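Local structure of chintase (Rhizomucor miehei, 5YUQ) at residues P224-L228 and Q342-G346. The protein hydrolyses the beta-1,4 linkages of chitin as a family 18 glycoside hydrolase whose active site forms a tunnel. Residues are numbered along the deposited sequence; the frame is centred on the assembly and turned at random.
Sequences PAEQL and QGLGG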
ATOM      1  N   PRO A 224      17.412   5.520   6.350  1.00 14.80           N
ATOM      2  CA  PRO A 224      18.329   5.345   5.219  1.00 13.73           C
ATOM      3  C   PRO A 224      17.614   4.742   4.018  1.00 17.20           C
ATOM      4  O   PRO A 224      16.688   3.936   4.189  1.00 15.54           O
ATOM      5  CB  PRO A 224      19.370   4.364   5.761  1.00 19.23           C
ATOM      6  CG  PRO A 224      19.322   4.564   7.260  1.00 17.45           C
ATOM      7  CD  PRO A 224      17.862   4.785   7.543  1.00 15.38           C
ATOM      8  N   ALA A 225      18.035   5.128   2.818  1.00 13.86           N
ATOM      9  CA  ALA A 225      17.362   4.689   1.600  1.00 13.87           C
ATOM     10  C   ALA A 225      17.271   3.172   1.493  1.00 14.17           C
ATOM     11  O   ALA A 225      16.274   2.637   0.989  1.00 15.74           O
ATOM     12  CB  ALA A 225      18.069   5.270   0.377  1.00 17.03           C
ATOM     13  N   GLU A 226      18.303   2.471   1.961  1.00 14.82           N
ATOM     14  CA  GLU A 226      18.337   1.021   1.817  1.00 15.83           C
ATOM     15  C   GLU A 226      17.272   0.328   2.666  1.00 14.40           C
ATOM     16  O   GLU A 226      16.990  -0.854   2.472  1.00 15.58           O
ATOM     17  CB  GLU A 226      19.735   0.479   2.132  1.00 17.03           C
ATOM     18  CG  GLU A 226      20.202   0.733   3.537  1.00 23.53           C
ATOM     19  CD  GLU A 226      21.652   0.334   3.734  1.00 36.11           C
ATOM     20  OE1 GLU A 226      21.896  -0.796   4.207  1.00 45.85           O
ATOM     21  OE2 GLU A 226      22.546   1.149   3.414  1.00 42.71           O
ATOM     22  N   GLN A 227      16.672   1.062   3.598  1.00 14.62           N
ATOM     23  CA  GLN A 227      15.587   0.498   4.395  1.00 14.12           C
ATOM     24  C   GLN A 227      14.224   0.947   3.896  1.00 14.91           C
ATOM     25  O   GLN A 227      13.207   0.630   4.507  1.00 14.17           O
ATOM     26  CB  GLN A 227      15.739   0.862   5.872  1.00 15.78           C
ATOM     27  CG  GLN A 227      16.907   0.172   6.536  1.00 14.74           C
ATOM     28  CD  GLN A 227      17.082   0.589   7.969  1.00 14.75           C
ATOM     29  OE1 GLN A 227      17.958   1.398   8.285  1.00 17.46           O
ATOM     30  NE2 GLN A 227      16.241   0.053   8.854  1.00 15.28           N
ATOM     31  N   LEU A 228      14.204   1.701   2.803  1.00 11.78           N
ATOM     32  CA  LEU A 228      12.936   2.105   2.200  1.00 13.19           C
ATOM     33  C   LEU A 228      12.606   1.180   1.044  1.00 14.29           C
ATOM     34  O   LEU A 228      13.480   0.784   0.273  1.00 13.24           O
ATOM     35  CB  LEU A 228      12.994   3.546   1.706  1.00 13.05           C
ATOM     36  CG  LEU A 228      13.170   4.591   2.803  1.00 12.28           C
ATOM     37  CD1 LEU A 228      13.351   5.954   2.174  1.00 15.52           C
ATOM     38  CD2 LEU A 228      11.972   4.594   3.763  1.00 15.44           C
ATOM     39  N   GLN A 342      18.039   5.367  -6.489  1.00 17.83           N
ATOM     40  CA  GLN A 342      18.017   5.911  -5.138  1.00 17.81           C
ATOM     41  C   GLN A 342      18.624   4.956  -4.121  1.00 19.10           C
ATOM     42  O   GLN A 342      18.747   5.304  -2.951  1.00 20.12           O
ATOM     43  CB  GLN A 342      16.587   6.249  -4.724  1.00 18.32           C
ATOM     44  CG  GLN A 342      15.948   7.352  -5.538  1.00 20.11           C
ATOM     45  CD  GLN A 342      16.669   8.670  -5.389  1.00 25.17           C
ATOM     46  OE1 GLN A 342      17.133   9.013  -4.304  1.00 32.01           O
ATOM     47  NE2 GLN A 342      16.772   9.419  -6.481  1.00 27.95           N
ATOM     48  N   GLY A 343      18.993   3.755  -4.561  1.00 16.20           N
ATOM     49  CA  GLY A 343      19.555   2.764  -3.659  1.00 17.89           C
ATOM     50  C   GLY A 343      18.561   2.295  -2.616  1.00 17.72           C
ATOM     51  O   GLY A 343      18.925   2.051  -1.468  1.00 17.84           O
ATOM     52  N   LEU A 344      17.301   2.167  -3.015  1.00 15.17           N
ATOM     53  CA  LEU A 344      16.265   1.690  -2.102  1.00 14.18           C
ATOM     54  C   LEU A 344      16.460   0.215  -1.811  1.00 14.96           C
ATOM     55  O   LEU A 344      17.155  -0.488  -2.546  1.00 18.80           O
ATOM     56  CB  LEU A 344      14.871   1.902  -2.703  1.00 12.89           C
ATOM     57  CG  LEU A 344      14.504   3.343  -3.051  1.00 13.00           C
ATOM     58  CD1 LEU A 344      13.012   3.434  -3.365  1.00 13.12           C
ATOM     59  CD2 LEU A 344      14.873   4.301  -1.919  1.00 15.33           C
ATOM     60  N   GLY A 345      15.835  -0.258  -0.739  1.00 13.99           N
ATOM     61  CA  GLY A 345      15.966  -1.650  -0.352  1.00 14.15           C
ATOM     62  C   GLY A 345      15.192  -2.600  -1.242  1.00 14.23           C
ATOM     63  O   GLY A 345      15.463  -3.803  -1.254  1.00 17.83           O
ATOM     64  N   GLY A 346      14.246  -2.064  -1.998  1.00 13.99           N
ATOM     65  CA  GLY A 346      13.480  -2.890  -2.903  1.00 14.50           C
ATOM     66  C   GLY A 346      12.163  -2.248  -3.270  1.00 12.90           C
ATOM     67  O   GLY A 346      11.962  -1.044  -3.097  1.00 13.66           O
TER
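Gly345 N donates its hydrogen to Leu228 O over 2.8 Å; the C=O...N angle of 163° puts the donor almost straight beyond the oxygen, though the N-H itself is bent. A weaker branch of the same N-H reaches Ala225 O at 3.4 Å, bent to 122° at the hydrogen. That second oxygen is shared: Leu228 N binds it to close the 3-10 turn, and Leu344 CA brings a C-H to within 3.2 Å of it. The tight part of the contact is thus mainly backbone. Glu226 O lies 3.1 Å from Gly345 CA, a close approach of backbone to backbone at a residue with no side chain. On the side facing helix 211-220, Leu344 CD2 lies 4.1 Å from Ala225 CB and 4.2 Å from Leu228 CB. Ile219 of that helix touches both Ala225 and Leu228 and extends this apolar layer. The outer side is looser: Glu226 CA makes a longer, more bent C-H...O contact of 3.5 Å with Gly343 O, which CB only grazes before the chain runs on extended beyond CG. There Gly343, with positive phi (65°), ends helix 329-341 in a Schellman motif. Both loops lead into neighbouring parallel strands of the TIM barrel, 228-240 and 346-350, and the Gly346-Leu230 backbone bond continues their pairing. The chemistry implies a join fixed by one good and one weak backbone bond from Gly345 N, between buried leucine packing and the exposed Glu226 and Gly343.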